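Local coordinates for protein CCMAN5 (Cellulosimicrobium cellulans, PDB 2XSG) that hydrolyses alpha-mannosidic linkages as a family 92 glycosyl hydrolase, and probably helps expose mannose-6-phosphate on glycans of yeast-produced human lysosomal enzymes, at residues A[349-355]-A[402-408]; A[356-362]-A[663-669]; A[407-411]-A[460-464]. All coordinates share one frame; numbering follows the deposited sequence.

Contact 1 (A[349-355]-A[402-408]); sequences DSWATWD and PTVRWER. With B3P (2-[3-(2-hydroxy-1,1-dihydroxymethyl-ethylamino)-propylamino]-2-hydroxymethyl-propane-1,3-diol), chain D.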
loop_
_atom_site.group_PDB
_atom_site.type_symbol
_atom_site.label_atom_id
_atom_site.label_comp_id
_atom_site.label_asym_id
_atom_site.label_seq_id
_atom_site.Cartn_x
_atom_site.Cartn_y
_atom_site.Cartn_z
ATOM N N ASP A 349 8.503 -1.575 9.149
ATOM C CA ASP A 349 8.271 -2.970 8.805
ATOM C C ASP A 349 6.849 -3.116 8.272
ATOM O O ASP A 349 5.991 -2.252 8.536
ATOM C CB ASP A 349 8.486 -3.850 10.036
ATOM C CG ASP A 349 8.636 -5.332 9.699
ATOM O OD1 ASP A 349 8.667 -5.713 8.501
ATOM O OD2 ASP A 349 8.690 -6.134 10.658
ATOM N N SER A 350 6.629 -4.203 7.537
ATOM C CA SER A 350 5.358 -4.584 6.873
ATOM C C SER A 350 5.464 -4.341 5.386
ATOM O O SER A 350 5.284 -3.228 4.920
ATOM C CB SER A 350 4.130 -3.865 7.417
ATOM O OG SER A 350 2.962 -4.454 6.871
ATOM N N TRP A 351 5.771 -5.391 4.646
ATOM C CA TRP A 351 6.188 -5.243 3.259
ATOM C C TRP A 351 5.286 -6.058 2.344
ATOM O O TRP A 351 4.812 -7.114 2.731
ATOM C CB TRP A 351 7.626 -5.721 3.125
ATOM C CG TRP A 351 8.596 -5.028 4.070
ATOM C CD1 TRP A 351 9.015 -5.475 5.284
ATOM C CD2 TRP A 351 9.255 -3.777 3.850
ATOM N NE1 TRP A 351 9.899 -4.568 5.850
ATOM C CE2 TRP A 351 10.058 -3.519 4.985
ATOM C CE3 TRP A 351 9.246 -2.849 2.797
ATOM C CZ2 TRP A 351 10.860 -2.382 5.092
ATOM C CZ3 TRP A 351 10.033 -1.701 2.910
ATOM C CH2 TRP A 351 10.824 -1.476 4.055
ATOM N N ALA A 352 5.016 -5.540 1.149
ATOM C CA ALA A 352 4.270 -6.266 0.125
ATOM C C ALA A 352 4.940 -5.899 -1.192
ATOM O O ALA A 352 4.293 -5.468 -2.146
ATOM C CB ALA A 352 2.819 -5.851 0.114
ATOM N N THR A 353 6.253 -6.078 -1.225
ATOM C CA THR A 353 7.078 -5.446 -2.232
ATOM C C THR A 353 6.902 -5.988 -3.662
ATOM O O THR A 353 7.168 -5.266 -4.623
ATOM C CB THR A 353 8.534 -5.421 -1.732
ATOM O OG1 THR A 353 8.516 -4.923 -0.384
ATOM C CG2 THR A 353 9.422 -4.513 -2.599
ATOM N N TRP A 354 6.428 -7.226 -3.801
ATOM C CA TRP A 354 6.063 -7.788 -5.119
ATOM C C TRP A 354 5.007 -6.906 -5.816
ATOM O O TRP A 354 5.091 -6.660 -7.021
ATOM C CB TRP A 354 5.525 -9.210 -4.950
ATOM C CG TRP A 354 5.344 -10.020 -6.210
ATOM C CD1 TRP A 354 6.268 -10.854 -6.787
ATOM C CD2 TRP A 354 4.160 -10.118 -7.018
ATOM N NE1 TRP A 354 5.739 -11.439 -7.919
ATOM C CE2 TRP A 354 4.445 -11.020 -8.074
ATOM C CE3 TRP A 354 2.889 -9.534 -6.957
ATOM C CZ2 TRP A 354 3.505 -11.341 -9.069
ATOM C CZ3 TRP A 354 1.952 -9.850 -7.949
ATOM C CH2 TRP A 354 2.269 -10.746 -8.992
ATOM N N ASP A 355 4.040 -6.414 -5.034
ATOM C CA ASP A 355 3.006 -5.502 -5.542
ATOM C C ASP A 355 3.420 -4.046 -5.555
ATOM O O ASP A 355 3.047 -3.301 -6.462
ATOM C CB ASP A 355 1.703 -5.584 -4.708
ATOM C CG ASP A 355 1.194 -6.986 -4.545
ATOM O OD1 ASP A 355 1.139 -7.485 -3.391
ATOM O OD2 ASP A 355 0.833 -7.589 -5.567
ATOM N N PRO A 402 2.259 -7.376 11.268
ATOM C CA PRO A 402 1.683 -8.092 10.143
ATOM C C PRO A 402 2.394 -7.667 8.875
ATOM O O PRO A 402 2.747 -6.489 8.719
ATOM C CB PRO A 402 0.215 -7.634 10.118
ATOM C CG PRO A 402 0.074 -6.593 11.127
ATOM C CD PRO A 402 1.233 -6.676 12.060
ATOM N N THR A 403 2.633 -8.626 7.992
ATOM C CA THR A 403 3.436 -8.365 6.801
ATOM C C THR A 403 3.015 -9.297 5.665
ATOM O O THR A 403 2.192 -10.201 5.859
ATOM C CB THR A 403 4.934 -8.484 7.131
ATOM O OG1 THR A 403 5.724 -7.885 6.093
ATOM C CG2 THR A 403 5.344 -9.961 7.354
ATOM N N VAL A 404 3.544 -9.069 4.470
ATOM C CA VAL A 404 3.054 -9.816 3.309
ATOM C C VAL A 404 4.168 -10.579 2.598
ATOM O O VAL A 404 4.259 -11.781 2.735
ATOM C CB VAL A 404 2.303 -8.918 2.316
ATOM C CG1 VAL A 404 1.612 -9.761 1.230
ATOM C CG2 VAL A 404 1.284 -8.037 3.054
ATOM N N ARG A 405 5.000 -9.872 1.836
ATOM C CA ARG A 405 5.943 -10.520 0.908
ATOM C C ARG A 405 7.063 -9.540 0.525
ATOM O O ARG A 405 6.911 -8.324 0.691
ATOM C CB ARG A 405 5.211 -11.064 -0.333
ATOM C CG ARG A 405 4.560 -9.994 -1.218
ATOM C CD ARG A 405 3.681 -10.589 -2.314
ATOM N NE ARG A 405 4.331 -11.614 -3.122
ATOM C CZ ARG A 405 3.747 -12.286 -4.110
ATOM N NH1 ARG A 405 2.505 -12.018 -4.454
ATOM N NH2 ARG A 405 4.428 -13.200 -4.785
ATOM N N TRP A 406 8.186 -10.064 0.030
ATOM C CA TRP A 406 9.424 -9.278 -0.018
ATOM C C TRP A 406 10.118 -9.246 -1.370
ATOM O O TRP A 406 11.167 -8.631 -1.501
ATOM C CB TRP A 406 10.402 -9.773 1.061
ATOM C CG TRP A 406 9.788 -9.836 2.443
ATOM C CD1 TRP A 406 9.714 -8.816 3.360
ATOM C CD2 TRP A 406 9.137 -10.963 3.040
ATOM N NE1 TRP A 406 9.063 -9.247 4.501
ATOM C CE2 TRP A 406 8.701 -10.559 4.331
ATOM C CE3 TRP A 406 8.878 -12.278 2.613
ATOM C CZ2 TRP A 406 8.019 -11.422 5.194
ATOM C CZ3 TRP A 406 8.202 -13.141 3.475
ATOM C CH2 TRP A 406 7.773 -12.703 4.744
ATOM N N GLU A 407 9.538 -9.883 -2.380
ATOM C CA GLU A 407 10.137 -9.865 -3.717
ATOM C C GLU A 407 10.301 -8.436 -4.212
ATOM O O GLU A 407 9.487 -7.581 -3.889
ATOM C CB GLU A 407 9.293 -10.654 -4.731
ATOM C CG GLU A 407 9.072 -12.124 -4.405
ATOM C CD GLU A 407 7.728 -12.394 -3.739
ATOM O OE1 GLU A 407 7.156 -11.484 -3.101
ATOM O OE2 GLU A 407 7.249 -13.536 -3.855
ATOM N N ARG A 408 11.339 -8.199 -5.022
ATOM C CA ARG A 408 11.656 -6.880 -5.600
ATOM C C ARG A 408 12.354 -5.950 -4.610
ATOM O O ARG A 408 12.670 -4.811 -4.967
ATOM C CB ARG A 408 10.433 -6.158 -6.212
ATOM C CG ARG A 408 9.567 -6.948 -7.212
ATOM C CD ARG A 408 10.302 -7.403 -8.471
ATOM N NE ARG A 408 10.881 -8.740 -8.312
ATOM C CZ ARG A 408 10.225 -9.891 -8.458
ATOM N NH1 ARG A 408 8.931 -9.900 -8.764
ATOM N NH2 ARG A 408 10.862 -11.047 -8.277
HETATM C C1 B3P D . -2.139 -13.846 -3.882
HETATM C C2 B3P D . -1.205 -12.643 -3.745
HETATM C C3 B3P D . -2.818 -13.942 -5.242
HETATM N N2 B3P D . -1.841 -11.394 -3.292
HETATM C C8 B3P D . -1.405 -10.673 -2.111
HETATM C C9 B3P D . -2.027 -9.269 -2.135
HETATM C C10 B3P D . -1.873 -11.419 -0.864
HETATM C C11 B3P D . 0.123 -10.584 -2.079
HETATM O O1 B3P D . -2.051 -8.681 -0.816
HETATM O O2 B3P D . -3.291 -11.550 -0.935
HETATM O O3 B3P D . 0.634 -10.125 -3.334
HETATM O O HOH W 1 6.604 -8.081 -9.138
#

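Contact 2 (A[356-362]-A[663-669]); sequences DFRKFSV and AGTMSTM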
loop_
_atom_site.group_PDB
_atom_site.type_symbol
_atom_site.label_atom_id
_atom_site.label_comp_id
_atom_site.label_asym_id
_atom_site.label_seq_id
_atom_site.Cartn_x
_atom_site.Cartn_y
_atom_site.Cartn_z
ATOM N N ASP A 356 4.156 -3.616 -4.539
ATOM C CA ASP A 356 4.240 -2.179 -4.290
ATOM C C ASP A 356 5.540 -1.463 -4.616
ATOM O O ASP A 356 5.666 -0.275 -4.319
ATOM C CB ASP A 356 3.807 -1.854 -2.848
ATOM C CG ASP A 356 4.885 -2.129 -1.828
ATOM O OD1 ASP A 356 6.015 -2.531 -2.213
ATOM O OD2 ASP A 356 4.589 -1.951 -0.620
ATOM N N PHE A 357 6.496 -2.174 -5.206
ATOM C CA PHE A 357 7.868 -1.659 -5.306
ATOM C C PHE A 357 8.000 -0.263 -5.926
ATOM O O PHE A 357 8.846 0.514 -5.500
ATOM C CB PHE A 357 8.840 -2.682 -5.955
ATOM C CG PHE A 357 8.629 -2.914 -7.444
ATOM C CD1 PHE A 357 9.415 -2.229 -8.393
ATOM C CD2 PHE A 357 7.711 -3.849 -7.893
ATOM C CE1 PHE A 357 9.252 -2.454 -9.771
ATOM C CE2 PHE A 357 7.529 -4.084 -9.278
ATOM C CZ PHE A 357 8.299 -3.383 -10.215
ATOM N N ARG A 358 7.154 0.065 -6.900
ATOM C CA ARG A 358 7.241 1.395 -7.533
ATOM C C ARG A 358 6.826 2.555 -6.612
ATOM O O ARG A 358 7.138 3.715 -6.896
ATOM C CB ARG A 358 6.405 1.466 -8.806
ATOM C CG ARG A 358 7.054 0.831 -10.009
ATOM C CD ARG A 358 6.406 1.336 -11.313
ATOM N NE ARG A 358 7.214 0.982 -12.470
ATOM C CZ ARG A 358 7.277 -0.247 -12.966
ATOM N NH1 ARG A 358 6.572 -1.220 -12.407
ATOM N NH2 ARG A 358 8.045 -0.504 -14.013
ATOM N N LYS A 359 6.107 2.253 -5.533
ATOM C CA LYS A 359 5.586 3.316 -4.664
ATOM C C LYS A 359 6.717 4.052 -3.934
ATOM O O LYS A 359 6.633 5.274 -3.713
ATOM C CB LYS A 359 4.521 2.777 -3.680
ATOM C CG LYS A 359 5.074 2.190 -2.393
ATOM C CD LYS A 359 3.972 1.703 -1.459
ATOM C CE LYS A 359 4.560 1.374 -0.104
ATOM N NZ LYS A 359 3.721 0.389 0.678
ATOM N N PHE A 360 7.771 3.310 -3.576
ATOM C CA PHE A 360 8.878 3.873 -2.830
ATOM C C PHE A 360 9.578 4.956 -3.637
ATOM O O PHE A 360 9.983 5.978 -3.074
ATOM C CB PHE A 360 9.874 2.781 -2.401
ATOM C CG PHE A 360 9.282 1.774 -1.441
ATOM C CD1 PHE A 360 9.179 2.062 -0.089
ATOM C CD2 PHE A 360 8.807 0.556 -1.899
ATOM C CE1 PHE A 360 8.611 1.153 0.802
ATOM C CE2 PHE A 360 8.253 -0.381 -1.005
ATOM C CZ PHE A 360 8.166 -0.074 0.345
ATOM N N SER A 361 9.699 4.752 -4.953
ATOM C CA SER A 361 10.355 5.740 -5.805
ATOM C C SER A 361 9.651 7.101 -5.731
ATOM O O SER A 361 10.308 8.147 -5.858
ATOM C CB SER A 361 10.413 5.281 -7.254
ATOM O OG SER A 361 10.997 3.990 -7.425
ATOM N N VAL A 362 8.330 7.076 -5.549
ATOM C CA VAL A 362 7.506 8.290 -5.403
ATOM C C VAL A 362 7.627 8.895 -4.001
ATOM O O VAL A 362 7.806 10.107 -3.856
ATOM C CB VAL A 362 6.008 8.014 -5.717
ATOM C CG1 VAL A 362 5.174 9.315 -5.662
ATOM C CG2 VAL A 362 5.830 7.316 -7.087
ATOM N N ALA A 663 -1.211 -1.881 -0.092
ATOM C CA ALA A 663 -0.324 -1.073 0.756
ATOM C C ALA A 663 -0.125 0.343 0.201
ATOM O O ALA A 663 0.982 0.904 0.261
ATOM C CB ALA A 663 1.043 -1.786 0.927
ATOM N N GLY A 664 -1.193 0.909 -0.347
ATOM C CA GLY A 664 -1.190 2.277 -0.835
ATOM C C GLY A 664 -0.553 2.480 -2.199
ATOM O O GLY A 664 -0.295 3.621 -2.585
ATOM N N THR A 665 -0.298 1.395 -2.936
ATOM C CA THR A 665 0.321 1.532 -4.272
ATOM C C THR A 665 -0.557 2.299 -5.268
ATOM O O THR A 665 -0.100 3.254 -5.908
ATOM C CB THR A 665 0.707 0.181 -4.895
ATOM O OG1 THR A 665 1.538 -0.532 -3.979
ATOM C CG2 THR A 665 1.474 0.397 -6.236
ATOM N N MET A 666 -1.804 1.867 -5.425
ATOM C CA MET A 666 -2.687 2.541 -6.376
ATOM C C MET A 666 -2.840 4.034 -6.008
ATOM O O MET A 666 -2.754 4.898 -6.893
ATOM C CB MET A 666 -4.022 1.806 -6.531
ATOM C CG MET A 666 -3.892 0.415 -7.195
ATOM S SD MET A 666 -2.830 0.453 -8.683
ATOM C CE MET A 666 -3.236 -1.139 -9.415
ATOM N N SER A 667 -2.995 4.329 -4.714
ATOM C CA SER A 667 -3.033 5.724 -4.214
ATOM C C SER A 667 -1.768 6.513 -4.551
ATOM O O SER A 667 -1.851 7.669 -4.983
ATOM C CB SER A 667 -3.244 5.771 -2.701
ATOM O OG SER A 667 -4.486 5.196 -2.335
ATOM N N THR A 668 -0.607 5.883 -4.326
ATOM C CA THR A 668 0.691 6.486 -4.610
ATOM C C THR A 668 0.881 6.769 -6.105
ATOM O O THR A 668 1.386 7.817 -6.473
ATOM C CB THR A 668 1.837 5.610 -4.086
ATOM O OG1 THR A 668 1.628 5.336 -2.700
ATOM C CG2 THR A 668 3.158 6.314 -4.229
ATOM N N MET A 669 0.453 5.847 -6.966
ATOM C CA MET A 669 0.451 6.131 -8.407
ATOM C C MET A 669 -0.453 7.302 -8.789
ATOM O O MET A 669 -0.136 8.069 -9.702
ATOM C CB MET A 669 0.114 4.880 -9.219
ATOM C CG MET A 669 1.036 3.703 -8.947
ATOM S SD MET A 669 2.820 4.015 -9.132
ATOM C CE MET A 669 3.387 4.195 -7.446
#

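Contact 3 (A[407-411]-A[460-464]); sequences ERSSV and QRGYD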
loop_
_atom_site.group_PDB
_atom_site.type_symbol
_atom_site.label_atom_id
_atom_site.label_comp_id
_atom_site.label_asym_id
_atom_site.label_seq_id
_atom_site.Cartn_x
_atom_site.Cartn_y
_atom_site.Cartn_z
ATOM N N GLU A 407 9.538 -9.883 -2.380
ATOM C CA GLU A 407 10.137 -9.865 -3.717
ATOM C C GLU A 407 10.301 -8.436 -4.212
ATOM O O GLU A 407 9.487 -7.581 -3.889
ATOM C CB GLU A 407 9.293 -10.654 -4.731
ATOM C CG GLU A 407 9.072 -12.124 -4.405
ATOM C CD GLU A 407 7.728 -12.394 -3.739
ATOM O OE1 GLU A 407 7.156 -11.484 -3.101
ATOM O OE2 GLU A 407 7.249 -13.536 -3.855
ATOM N N ARG A 408 11.339 -8.199 -5.022
ATOM C CA ARG A 408 11.656 -6.880 -5.600
ATOM C C ARG A 408 12.354 -5.950 -4.610
ATOM O O ARG A 408 12.670 -4.811 -4.967
ATOM C CB ARG A 408 10.433 -6.158 -6.212
ATOM C CG ARG A 408 9.567 -6.948 -7.212
ATOM C CD ARG A 408 10.302 -7.403 -8.471
ATOM N NE ARG A 408 10.881 -8.740 -8.312
ATOM C CZ ARG A 408 10.225 -9.891 -8.458
ATOM N NH1 ARG A 408 8.931 -9.900 -8.764
ATOM N NH2 ARG A 408 10.862 -11.047 -8.277
ATOM N N SER A 409 12.593 -6.415 -3.376
ATOM C CA SER A 409 13.364 -5.609 -2.400
ATOM C C SER A 409 14.695 -5.107 -2.979
ATOM O O SER A 409 15.110 -3.996 -2.675
ATOM C CB SER A 409 13.648 -6.395 -1.111
ATOM O OG SER A 409 12.474 -6.595 -0.341
ATOM N N SER A 410 15.366 -5.932 -3.791
ATOM C CA SER A 410 16.666 -5.529 -4.388
ATOM C C SER A 410 16.520 -4.278 -5.256
ATOM O O SER A 410 17.450 -3.468 -5.369
ATOM C CB SER A 410 17.300 -6.670 -5.206
ATOM O OG SER A 410 16.597 -6.893 -6.434
ATOM N N VAL A 411 15.343 -4.130 -5.859
ATOM C CA VAL A 411 15.052 -3.003 -6.744
ATOM C C VAL A 411 14.861 -1.753 -5.903
ATOM O O VAL A 411 15.358 -0.691 -6.255
ATOM C CB VAL A 411 13.796 -3.291 -7.603
ATOM C CG1 VAL A 411 13.396 -2.066 -8.452
ATOM C CG2 VAL A 411 14.056 -4.534 -8.512
ATOM N N GLN A 460 11.081 -11.344 -14.156
ATOM C CA GLN A 460 11.159 -10.931 -12.759
ATOM C C GLN A 460 12.569 -11.002 -12.208
ATOM O O GLN A 460 13.017 -10.067 -11.572
ATOM C CB GLN A 460 10.189 -11.741 -11.893
ATOM C CG GLN A 460 8.745 -11.234 -12.040
ATOM C CD GLN A 460 7.786 -12.003 -11.176
ATOM O OE1 GLN A 460 7.719 -11.784 -9.977
ATOM N NE2 GLN A 460 7.037 -12.914 -11.779
ATOM N N ARG A 461 13.267 -12.112 -12.462
ATOM C CA ARG A 461 14.651 -12.253 -12.058
ATOM C C ARG A 461 15.517 -11.203 -12.765
ATOM O O ARG A 461 16.500 -10.707 -12.201
ATOM C CB ARG A 461 15.164 -13.677 -12.348
ATOM C CG ARG A 461 16.642 -13.912 -12.035
ATOM C CD ARG A 461 16.929 -15.380 -11.782
ATOM N NE ARG A 461 16.304 -15.816 -10.531
ATOM C CZ ARG A 461 15.994 -17.071 -10.220
ATOM N NH1 ARG A 461 16.268 -18.068 -11.056
ATOM N NH2 ARG A 461 15.409 -17.335 -9.059
ATOM N N GLY A 462 15.158 -10.880 -13.996
ATOM C CA GLY A 462 15.893 -9.882 -14.757
ATOM C C GLY A 462 15.907 -8.561 -14.014
ATOM O O GLY A 462 16.967 -7.962 -13.824
ATOM N N TYR A 463 14.729 -8.115 -13.573
ATOM C CA TYR A 463 14.633 -6.866 -12.824
ATOM C C TYR A 463 15.329 -6.979 -11.443
ATOM O O TYR A 463 16.022 -6.058 -11.020
ATOM C CB TYR A 463 13.170 -6.445 -12.680
ATOM C CG TYR A 463 12.931 -4.949 -12.645
ATOM C CD1 TYR A 463 13.880 -4.070 -12.103
ATOM C CD2 TYR A 463 11.742 -4.406 -13.131
ATOM C CE1 TYR A 463 13.665 -2.693 -12.069
ATOM C CE2 TYR A 463 11.511 -3.013 -13.085
ATOM C CZ TYR A 463 12.481 -2.170 -12.550
ATOM O OH TYR A 463 12.278 -0.800 -12.500
ATOM N N ASP A 464 15.149 -8.107 -10.758
ATOM C CA ASP A 464 15.842 -8.354 -9.489
ATOM C C ASP A 464 17.343 -8.253 -9.631
ATOM O O ASP A 464 18.003 -7.657 -8.774
ATOM C CB ASP A 464 15.509 -9.738 -8.942
ATOM C CG ASP A 464 14.157 -9.786 -8.258
ATOM O OD1 ASP A 464 13.641 -8.714 -7.850
ATOM O OD2 ASP A 464 13.620 -10.897 -8.126
HETATM O O HOH W 2 12.870 -10.819 -5.455
HETATM O O HOH W 3 14.674 -8.460 -5.073
#

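Contact 1 (A[349-355]-A[402-408])
Ala-352 and Arg-405 form a single beta bridge in the catalytic domain, probably an (alpha/alpha)6 barrel as in the six-hairpin clan, where two chain lengths run into the starts of helices 353-366 and 409-418. In the backbone, Trp-351 O takes two amides, Val-404 N and Arg-405 N, the first almost in line with the carbonyl bond and the second from above its plane. Two residues on, Thr-353 N donates to Arg-405 O over 3.0 Å, completing the bridge. Two side-chain hydroxyls add bonds before it. Thr-403 OG1, held anti to its own backbone nitrogen (chi1 -164°), accepts from Trp-351 N at 2.9 Å in a nearly straight bond (169°), and Ser-350 OG donates a hydrogen bond to Pro-402 O, 2.8 Å away.

Apolar packing is lighter: Trp-351 CB rests 3.7 Å from Trp-406 CD1, the two side chains crossing at about a right angle, and Ala-352 CB meets the branch point of Val-404.

Charge and aromatic surface meet at Trp-354. The Arg-405 guanidinium stacks on one indole face, planes 6° apart, with Arg-405 CZ 3.8 Å from the centroid of the Trp-354 five-membered ring. Glu-407 holds it in that orientation with a side-on, two-point salt bridge, OE1 to Arg-405 NE (2.8 Å) and OE2 to Arg-405 NH2. A water over the opposite indole face links Trp-354 O to Arg-408 NH1, while Gln-460 OE1 takes both the indole N-H and Arg-408 NH1.

The remaining guanidinium nitrogen turns to a bound bis-tris propane, beside Asp-355, whose side chain lies about 4 Å from the calcium ion: Arg-405 NH1 donates to O3 of the ligand, and that same hydroxyl donates to Asp-355 OD1.

Contact 2 (A[356-362]-A[663-669])
Ala-663 O, just ahead of helix 665-675, receives the ammonium group of Lys-359 of helix 353-366: NZ lies 2.8 Å from this oxygen, in the carbonyl plane and on a lone pair. The lysine leaves its helix with CG wedged between backbone N and carbonyl carbon (chi1 86°) and then runs extended. Its NZ also forms a salt bridge to Asp-356 OD2, 2.8 Å away and met from above the carboxylate plane, and a bond to Met-321 O; three oxygens thus grip the buried charge, which probably offsets that of the aspartate. The CB of Ala-663 sits against the same ammonium.

Gly-664 follows as N-cap, with the positive phi (79°) that suits glycine. Its carbonyl oxygen is gripped from opposite faces by Thr-668 N and Thr-668 OG1, the hydroxyl at 2.6 Å. Thr-665, whose side chain crosses the lysine at about a right angle, turns its hydroxyl back to the carbonyl of Asp-662, a calcium ligand, tying this helix start to the metal site.

With its hydroxyl committed to Gly-664, Thr-668 presents CG2 to the other helix, 3.6 Å from Val-362 CB and 3.8 Å from Lys-359 CB. Met-669 bends at chi2 and chi3 so that its terminal methyl turns back across the interface: CE lies 3.7 Å from Lys-359 CA and 4.0 Å from Val-362 CG2.

The axes of the two short helical segments approach to 8.8 Å at 40°, their directions broadly alike. Helix 409-418 packs on Phe-357 and Phe-360 of the first helix, helix 306-318 touches Ser-667 and Thr-668, and strand 677-678 brings Phe-678 against both Arg-358 and Met-669.

Contact 3 (A[407-411]-A[460-464])
Bends at chi2 (-61°) and chi3 (91°) fold the Arg-408 side chain round so that its NE and NH2 side faces Asp-464, whose CG stands beside its own backbone nitrogen. The result is a side-on, two-point salt bridge. Arg-408 NE reaches Asp-464 OD1 at 2.8 Å, nearly straight and within the guanidinium plane yet above that of the carboxylate; Arg-408 NH2 meets Asp-464 OD2 on its syn side, also at 2.8 Å.

The third nitrogen, NH1, donates to Gln-460 OE1 on a lone pair in the carbonyl plane, although that oxygen is tilted out of the guanidinium plane; the two flat groups stand 89° apart. The Arg-408 NH1 to Gln-460 OE1 separation, 2.5 Å as modelled, is too short to be taken at face value. This OE1 has a second donor in Trp-354. Gln-460 and Glu-407 lie over opposite faces of the guanidinium.

Nearby, Ser-410 OG donates to Asp-464 O at 2.8 Å, in the carbonyl plane. Two waters bring the carboxylate to the start of helix 409-418: one bridges Arg-408 N and Asp-464 OD2, the other Ser-410 N and, weakly, OD1. A negative charge here would probably suit the helix dipole.

Apolar contact comes from Val-411, its CG2 3.6 Å from Tyr-463 CD1 and its CG1 3.7 Å from Tyr-463 CE1, while the phenol hydroxyl binds Ala-682 O.

Helix 409-418 is thus fastened to helix 455-474, with Val-438 of helix 427-438 against Ser-410 and Asp-464, and Phe-357 of helix 353-366 against Arg-408 and Val-411.

In the fold
All three contacts are buried, but contact 2 lies nearest the chain centre and contact 3 farthest out, their centres about 6 and 18 Å from it. Contacts 1 and 2 share helix 353-366, the first gripping its start and the second its following turns; contacts 1 and 3 share Glu-407 and Arg-408. Contact 1 is backbone bridging plus a cation-pi stack whose guanidinium edge meets a ligand, contact 2 a single lysine held by oxygens beside methyl packing, and contact 3 a salt bridge, an amide and water. Phe-357, turned away from 663-669, packs on Arg-408, Val-411 and Tyr-463. Calcium lies about 7 Å from the Thr-665 side chain but 12 Å from that of Gln-460.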